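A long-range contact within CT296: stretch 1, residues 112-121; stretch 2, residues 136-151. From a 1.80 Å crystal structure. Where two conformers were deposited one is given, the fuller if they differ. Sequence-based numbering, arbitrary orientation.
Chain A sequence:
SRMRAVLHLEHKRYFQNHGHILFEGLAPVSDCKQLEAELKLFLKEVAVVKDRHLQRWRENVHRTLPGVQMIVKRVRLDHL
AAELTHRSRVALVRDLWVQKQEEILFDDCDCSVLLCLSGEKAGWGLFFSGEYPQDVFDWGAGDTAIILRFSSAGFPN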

ATOM      1  N   SER A 112       0.299   4.117   6.602  1.00 16.66           N
ATOM      2  CA  SER A 112       0.134   2.818   5.941  1.00 12.66           C
ATOM      3  C   SER A 112      -0.204   2.972   4.448  1.00 15.53           C
ATOM      4  O   SER A 112      -0.726   4.008   4.013  1.00 15.70           O
ATOM      5  CB  SER A 112      -0.947   1.993   6.656  1.00 18.73           C
ATOM      6  OG  SER A 112      -0.600   1.748   8.012  1.00 16.48           O
ATOM      7  N   VAL A 113       0.042   1.925   3.664  1.00 13.22           N
ATOM      8  CA  VAL A 113      -0.457   1.919   2.298  1.00 13.54           C
ATOM      9  C   VAL A 113      -1.146   0.605   2.064  1.00 17.44           C
ATOM     10  O   VAL A 113      -0.573  -0.453   2.312  1.00 20.64           O
ATOM     11  CB  VAL A 113       0.678   2.089   1.267  1.00 18.10           C
ATOM     12  CG1 VAL A 113       0.131   1.862  -0.179  1.00 16.93           C
ATOM     13  CG2 VAL A 113       1.296   3.458   1.407  1.00 19.11           C
ATOM     14  N   LEU A 114      -2.386   0.663   1.607  1.00 14.86           N
ATOM     15  CA  LEU A 114      -3.100  -0.552   1.234  1.00 17.74           C
ATOM     16  C   LEU A 114      -2.970  -0.623  -0.272  1.00 22.70           C
ATOM     17  O   LEU A 114      -3.394   0.278  -0.963  1.00 21.50           O
ATOM     18  CB  LEU A 114      -4.579  -0.459   1.671  1.00 19.49           C
ATOM     19  CG  LEU A 114      -5.544  -1.614   1.350  1.00 23.63           C
ATOM     20  CD1 LEU A 114      -5.685  -1.848  -0.153  1.00 28.91           C
ATOM     21  CD2 LEU A 114      -5.102  -2.867   2.025  1.00 30.59           C
ATOM     22  N   LEU A 115      -2.358  -1.678  -0.782  1.00 22.70           N
ATOM     23  CA  LEU A 115      -2.219  -1.820  -2.228  1.00 15.75           C
ATOM     24  C   LEU A 115      -3.030  -3.008  -2.697  1.00 19.29           C
ATOM     25  O   LEU A 115      -2.830  -4.111  -2.226  1.00 19.49           O
ATOM     26  CB  LEU A 115      -0.747  -2.006  -2.550  1.00 18.04           C
ATOM     27  CG  LEU A 115      -0.323  -2.119  -4.007  1.00 25.00           C
ATOM     28  CD1 LEU A 115      -0.647  -0.866  -4.831  1.00 28.61           C
ATOM     29  CD2 LEU A 115       1.149  -2.359  -3.984  1.00 19.67           C
ATOM     30  N   CYS A 116      -3.972  -2.789  -3.598  1.00 19.49           N
ATOM     31  CA  CYS A 116      -4.797  -3.900  -4.077  1.00 18.90           C
ATOM     32  C   CYS A 116      -4.002  -4.710  -5.141  1.00 21.75           C
ATOM     33  O   CYS A 116      -3.368  -4.115  -6.030  1.00 23.33           O
ATOM     34  CB  CYS A 116      -6.124  -3.375  -4.605  1.00 26.57           C
ATOM     35  SG  CYS A 116      -7.186  -4.689  -5.221  1.00 28.38           S
ATOM     36  N   LEU A 117      -3.997  -6.046  -5.017  1.00 22.72           N
ATOM     37  CA  LEU A 117      -3.110  -6.909  -5.817  1.00 24.37           C
ATOM     38  C   LEU A 117      -3.820  -7.543  -7.014  1.00 33.73           C
ATOM     39  O   LEU A 117      -3.163  -7.950  -7.971  1.00 31.33           O
ATOM     40  CB  LEU A 117      -2.477  -8.034  -4.961  1.00 21.32           C
ATOM     41  CG  LEU A 117      -1.495  -7.604  -3.864  1.00 18.10           C
ATOM     42  CD1 LEU A 117      -0.871  -8.822  -3.200  1.00 24.31           C
ATOM     43  CD2 LEU A 117      -0.404  -6.685  -4.422  1.00 20.39           C
ATOM     44  N   SER A 118      -5.146  -7.652  -6.953  1.00 31.52           N
ATOM     45  CA  SER A 118      -5.876  -8.366  -7.989  1.00 38.54           C
ATOM     46  C   SER A 118      -7.296  -7.843  -8.200  1.00 38.30           C
ATOM     47  O   SER A 118      -7.814  -7.039  -7.410  1.00 31.48           O
ATOM     48  CB  SER A 118      -5.931  -9.856  -7.647  1.00 35.63           C
ATOM     49  OG  SER A 118      -6.762 -10.083  -6.521  1.00 31.93           O
ATOM     50  N   GLY A 119      -7.915  -8.313  -9.283  1.00 39.19           N
ATOM     51  CA  GLY A 119      -9.285  -7.967  -9.594  1.00 33.85           C
ATOM     52  C   GLY A 119      -9.358  -6.636 -10.311  1.00 36.07           C
ATOM     53  O   GLY A 119      -8.345  -6.111 -10.759  1.00 35.96           O
ATOM     54  N   GLU A 120     -10.561  -6.082 -10.382  1.00 44.04           N
ATOM     55  CA  GLU A 120     -10.799  -4.811 -11.050  1.00 47.87           C
ATOM     56  C   GLU A 120      -9.885  -3.689 -10.560  1.00 45.18           C
ATOM     57  O   GLU A 120      -9.359  -2.923 -11.366  1.00 39.41           O
ATOM     58  CB  GLU A 120     -12.258  -4.404 -10.869  1.00 53.39           C
ATOM     59  CG  GLU A 120     -12.673  -3.225 -11.714  1.00 67.20           C
ATOM     60  CD  GLU A 120     -14.174  -3.037 -11.729  1.00 86.35           C
ATOM     61  OE1 GLU A 120     -14.858  -3.850 -12.393  1.00 87.00           O
ATOM     62  OE2 GLU A 120     -14.668  -2.090 -11.072  1.00 91.49           O
ATOM     63  N   LYS A 121      -9.691  -3.593  -9.245  1.00 37.95           N
ATOM     64  CA  LYS A 121      -8.935  -2.481  -8.658  1.00 28.69           C
ATOM     65  C   LYS A 121      -7.462  -2.793  -8.417  1.00 29.63           C
ATOM     66  O   LYS A 121      -6.815  -2.084  -7.651  1.00 25.95           O
ATOM     67  CB  LYS A 121      -9.569  -2.025  -7.330  1.00 41.71           C
ATOM     68  CG  LYS A 121     -11.001  -1.474  -7.455  1.00 51.66           C
ATOM     69  CD  LYS A 121     -11.079  -0.351  -8.469  1.00 50.98           C
ATOM     70  CE  LYS A 121     -12.520   0.078  -8.742  1.00 65.23           C
ATOM     71  NZ  LYS A 121     -13.021   1.078  -7.755  1.00 69.01           N
TER
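Stretch 2, residues 136-151: VFDWGAGDTAIILRFS

Stretch 2 approaches through an extended loop at Phe137 and Trp139, reverses in a type I turn from Gly140 to Asp143, closed by Asp143 N to Gly140 O at 2.9 Å, and then runs as strand 145-151 alongside strand 112-116. The N-to-C directions differ by 161°, so the pairing is antiparallel, and the axes approach to 4.6 Å.

The register follows from the backbone hydrogen bonds. Val113 and Leu148 form one closed pair, with Val113 N to Leu148 O at 2.9 Å and Leu148 N to Val113 O at 2.8 Å. Leu115 and Ile146 form the next: Leu115 N to Ile146 O is 2.9 Å, nearly linear at 176°, and Ile146 N to Leu115 O is 3.0 Å. The intervening pairs, Ser112 with Arg149, Leu114 with Ile147 and Cys116 with Ala145, are non-hydrogen-bonded and closer, with CA atoms 4.2 to 4.6 Å apart, against 5.1 Å for Val113 CA to Leu148 CA and 5.4 Å for Leu115 CA to Ile146 CA.

Beyond the strands, Leu117 N donates to Thr144 O at 3.0 Å. The ladder then changes character: Thr144 N is satisfied by a side chain, Ser118 OG, at 3.2 Å and 150°. Ser118 N, by contrast, is buried without a partner in the model. At the other end, Arg149 NH1 donates to Ser112 OG at 2.9 Å and 157°, the hydroxyl lying near the guanidinium plane; Arg149 NH2 is satisfied elsewhere in the structure.

Apolar contacts accompany this network. On the sheet face bearing Leu114 and Cys116, Leu114 CD1 lies 3.8 Å from Phe137 CE2, while Cys116 CB meets the edge of the same ring, 3.6 Å from Phe137 CZ. On the face bearing Val113 and Leu115, Leu115 CB is 4.1 Å from Ile146 CG2.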

ATOM      1  N   VAL A 136     -14.133   4.011   1.921  1.00 36.77           N
ATOM      2  CA  VAL A 136     -13.208   4.654   0.989  1.00 31.20           C
ATOM      3  C   VAL A 136     -12.764   3.645  -0.081  1.00 31.06           C
ATOM      4  O   VAL A 136     -12.758   3.959  -1.269  1.00 29.54           O
ATOM      5  CB  VAL A 136     -11.976   5.278   1.716  1.00 27.99           C
ATOM      6  CG1 VAL A 136     -10.952   5.785   0.714  1.00 32.24           C
ATOM      7  CG2 VAL A 136     -12.415   6.417   2.628  1.00 34.11           C
ATOM      8  N   PHE A 137     -12.391   2.429   0.335  1.00 24.19           N
ATOM      9  CA  PHE A 137     -11.911   1.434  -0.625  1.00 27.49           C
ATOM     10  C   PHE A 137     -12.198  -0.000  -0.196  1.00 27.17           C
ATOM     11  O   PHE A 137     -12.007  -0.375   0.968  1.00 28.27           O
ATOM     12  CB  PHE A 137     -10.394   1.590  -0.857  1.00 28.18           C
ATOM     13  CG  PHE A 137      -9.846   0.628  -1.892  1.00 26.91           C
ATOM     14  CD1 PHE A 137     -10.065   0.847  -3.242  1.00 30.27           C
ATOM     15  CD2 PHE A 137      -9.130  -0.501  -1.511  1.00 28.53           C
ATOM     16  CE1 PHE A 137      -9.578  -0.053  -4.201  1.00 26.10           C
ATOM     17  CE2 PHE A 137      -8.644  -1.413  -2.466  1.00 32.52           C
ATOM     18  CZ  PHE A 137      -8.870  -1.177  -3.818  1.00 35.40           C
ATOM     19  N   ASP A 138     -12.618  -0.805  -1.154  1.00 32.34           N
ATOM     20  CA  ASP A 138     -12.820  -2.221  -0.906  1.00 33.93           C
ATOM     21  C   ASP A 138     -12.691  -2.998  -2.215  1.00 28.47           C
ATOM     22  O   ASP A 138     -12.752  -2.416  -3.310  1.00 31.08           O
ATOM     23  CB  ASP A 138     -14.188  -2.464  -0.263  1.00 45.55           C
ATOM     24  CG  ASP A 138     -14.174  -3.623   0.735  1.00 55.54           C
ATOM     25  OD1 ASP A 138     -13.291  -4.507   0.636  1.00 50.66           O
ATOM     26  OD2 ASP A 138     -15.048  -3.650   1.630  1.00 55.76           O
ATOM     27  N   TRP A 139     -12.509  -4.312  -2.092  1.00 33.82           N
ATOM     28  CA  TRP A 139     -12.280  -5.196  -3.234  1.00 40.09           C
ATOM     29  C   TRP A 139     -13.149  -6.454  -3.114  1.00 41.19           C
ATOM     30  O   TRP A 139     -13.591  -6.799  -2.028  1.00 46.09           O
ATOM     31  CB  TRP A 139     -10.790  -5.567  -3.310  1.00 31.08           C
ATOM     32  CG  TRP A 139     -10.221  -6.217  -2.037  1.00 36.44           C
ATOM     33  CD1 TRP A 139     -10.063  -7.555  -1.804  1.00 36.72           C
ATOM     34  CD2 TRP A 139      -9.719  -5.546  -0.860  1.00 30.11           C
ATOM     35  NE1 TRP A 139      -9.511  -7.760  -0.555  1.00 32.81           N
ATOM     36  CE2 TRP A 139      -9.291  -6.545   0.040  1.00 26.34           C
ATOM     37  CE3 TRP A 139      -9.603  -4.199  -0.482  1.00 33.23           C
ATOM     38  CZ2 TRP A 139      -8.754  -6.244   1.302  1.00 24.45           C
ATOM     39  CZ3 TRP A 139      -9.073  -3.901   0.780  1.00 34.38           C
ATOM     40  CH2 TRP A 139      -8.653  -4.921   1.649  1.00 26.10           C
ATOM     41  N   GLY A 140     -13.388  -7.132  -4.231  1.00 43.39           N
ATOM     42  CA  GLY A 140     -14.290  -8.272  -4.270  1.00 44.36           C
ATOM     43  C   GLY A 140     -13.760  -9.465  -3.510  1.00 43.44           C
ATOM     44  O   GLY A 140     -12.564  -9.563  -3.258  1.00 37.71           O
ATOM     45  N   ALA A 141     -14.654 -10.377  -3.143  1.00 46.33           N
ATOM     46  CA  ALA A 141     -14.290 -11.516  -2.303  1.00 57.63           C
ATOM     47  C   ALA A 141     -13.219 -12.388  -2.949  1.00 56.39           C
ATOM     48  O   ALA A 141     -12.529 -13.137  -2.266  1.00 63.83           O
ATOM     49  CB  ALA A 141     -15.528 -12.356  -1.979  1.00 63.41           C
ATOM     50  N   GLY A 142     -13.081 -12.301  -4.265  1.00 46.12           N
ATOM     51  CA  GLY A 142     -12.078 -13.088  -4.957  1.00 55.74           C
ATOM     52  C   GLY A 142     -10.675 -12.490  -4.935  1.00 48.53           C
ATOM     53  O   GLY A 142      -9.724 -13.131  -5.376  1.00 45.20           O
ATOM     54  N   ASP A 143     -10.538 -11.271  -4.418  1.00 30.88           N
ATOM     55  CA  ASP A 143      -9.312 -10.500  -4.626  1.00 29.39           C
ATOM     56  C   ASP A 143      -8.565 -10.325  -3.323  1.00 31.83           C
ATOM     57  O   ASP A 143      -9.113 -10.572  -2.261  1.00 28.79           O
ATOM     58  CB  ASP A 143      -9.628  -9.126  -5.206  1.00 27.77           C
ATOM     59  CG  ASP A 143     -10.446  -9.199  -6.486  1.00 41.93           C
ATOM     60  OD1 ASP A 143     -10.330 -10.214  -7.204  1.00 46.83           O
ATOM     61  OD2 ASP A 143     -11.205  -8.238  -6.767  1.00 40.07           O
ATOM     62  N   THR A 144      -7.312  -9.881  -3.392  1.00 28.58           N
ATOM     63  CA  THR A 144      -6.556  -9.663  -2.171  1.00 21.98           C
ATOM     64  C   THR A 144      -5.801  -8.336  -2.208  1.00 30.22           C
ATOM     65  O   THR A 144      -5.768  -7.635  -3.215  1.00 25.31           O
ATOM     66  CB  THR A 144      -5.527 -10.802  -1.901  1.00 35.54           C
ATOM     67  OG1 THR A 144      -4.439 -10.706  -2.835  1.00 24.05           O
ATOM     68  CG2 THR A 144      -6.180 -12.178  -1.997  1.00 27.14           C
ATOM     69  N   ALA A 145      -5.192  -7.994  -1.087  1.00 20.99           N
ATOM     70  CA  ALA A 145      -4.475  -6.749  -0.981  1.00 21.62           C
ATOM     71  C   ALA A 145      -3.340  -6.953  -0.005  1.00 26.11           C
ATOM     72  O   ALA A 145      -3.295  -7.955   0.720  1.00 19.41           O
ATOM     73  CB  ALA A 145      -5.414  -5.637  -0.506  1.00 18.36           C
ATOM     74  N   ILE A 146      -2.407  -6.015   0.009  1.00 22.41           N
ATOM     75  CA  ILE A 146      -1.329  -6.077   0.990  1.00 16.31           C
ATOM     76  C   ILE A 146      -1.261  -4.734   1.707  1.00 18.04           C
ATOM     77  O   ILE A 146      -1.343  -3.678   1.079  1.00 19.96           O
ATOM     78  CB  ILE A 146       0.039  -6.488   0.351  1.00 17.78           C
ATOM     79  CG1 ILE A 146       1.114  -6.690   1.435  1.00 15.91           C
ATOM     80  CG2 ILE A 146       0.541  -5.479  -0.733  1.00 21.19           C
ATOM     81  CD1 ILE A 146       2.381  -7.300   0.855  1.00 21.99           C
ATOM     82  N   ILE A 147      -1.234  -4.775   3.041  1.00 15.76           N
ATOM     83  CA  ILE A 147      -1.104  -3.558   3.805  0.50 14.45           C
ATOM     84  C   ILE A 147       0.358  -3.414   4.177  1.00 21.16           C
ATOM     85  O   ILE A 147       0.993  -4.364   4.624  1.00 21.82           O
ATOM     86  CB  ILE A 147      -2.013  -3.545   5.070  0.50 22.07           C
ATOM     87  CG1 ILE A 147      -1.830  -2.224   5.810  0.50 19.42           C
ATOM     88  CG2 ILE A 147      -1.742  -4.742   5.987  0.50 24.11           C
ATOM     89  CD1 ILE A 147      -2.720  -1.104   5.243  0.50 14.47           C
ATOM     90  N   LEU A 148       0.885  -2.221   3.952  1.00 18.92           N
ATOM     91  CA  LEU A 148       2.304  -1.938   4.128  1.00 17.64           C
ATOM     92  C   LEU A 148       2.396  -0.888   5.205  1.00 22.12           C
ATOM     93  O   LEU A 148       1.740   0.134   5.097  1.00 15.35           O
ATOM     94  CB  LEU A 148       2.864  -1.349   2.823  1.00 14.56           C
ATOM     95  CG  LEU A 148       2.730  -2.281   1.606  1.00 15.50           C
ATOM     96  CD1 LEU A 148       3.025  -1.509   0.321  1.00 18.97           C
ATOM     97  CD2 LEU A 148       3.659  -3.471   1.769  1.00 19.61           C
ATOM     98  N   ARG A 149       3.200  -1.126   6.234  1.00 15.85           N
ATOM     99  CA  ARG A 149       3.309  -0.186   7.324  1.00 15.50           C
ATOM    100  C   ARG A 149       4.631   0.546   7.241  1.00 18.54           C
ATOM    101  O   ARG A 149       5.683  -0.084   7.282  1.00 17.54           O
ATOM    102  CB  ARG A 149       3.227  -0.929   8.674  1.00 15.13           C
ATOM    103  CG  ARG A 149       2.072  -1.914   8.811  1.00 15.00           C
ATOM    104  CD  ARG A 149       0.711  -1.201   8.717  1.00 15.82           C
ATOM    105  NE  ARG A 149      -0.350  -2.121   9.129  1.00 15.22           N
ATOM    106  CZ  ARG A 149      -1.601  -1.776   9.361  1.00 19.90           C
ATOM    107  NH1 ARG A 149      -1.965  -0.510   9.231  1.00 17.91           N
ATOM    108  NH2 ARG A 149      -2.487  -2.701   9.754  1.00 18.28           N
ATOM    109  N   PHE A 150       4.603   1.880   7.269  1.00 14.74           N
ATOM    110  CA  PHE A 150       5.858   2.634   7.118  1.00 16.34           C
ATOM    111  C   PHE A 150       6.160   3.433   8.366  1.00 20.51           C
ATOM    112  O   PHE A 150       5.280   4.095   8.884  1.00 17.63           O
ATOM    113  CB  PHE A 150       5.787   3.600   5.914  1.00 14.58           C
ATOM    114  CG  PHE A 150       5.711   2.905   4.590  1.00 16.48           C
ATOM    115  CD1 PHE A 150       6.867   2.541   3.908  1.00 18.81           C
ATOM    116  CD2 PHE A 150       4.489   2.560   4.039  1.00 19.38           C
ATOM    117  CE1 PHE A 150       6.790   1.855   2.664  1.00 18.59           C
ATOM    118  CE2 PHE A 150       4.427   1.893   2.814  1.00 22.00           C
ATOM    119  CZ  PHE A 150       5.568   1.542   2.142  1.00 19.60           C
ATOM    120  N   SER A 151       7.412   3.404   8.826  1.00 16.87           N
ATOM    121  CA  SER A 151       7.743   4.068  10.103  1.00 21.44           C
ATOM    122  C   SER A 151       8.990   4.950   9.940  1.00 24.83           C
ATOM    123  O   SER A 151       9.934   4.602   9.206  1.00 27.61           O
ATOM    124  CB  SER A 151       7.972   3.021  11.214  1.00 29.79           C
ATOM    125  OG  SER A 151       8.301   3.641  12.457  1.00 26.05           O
TER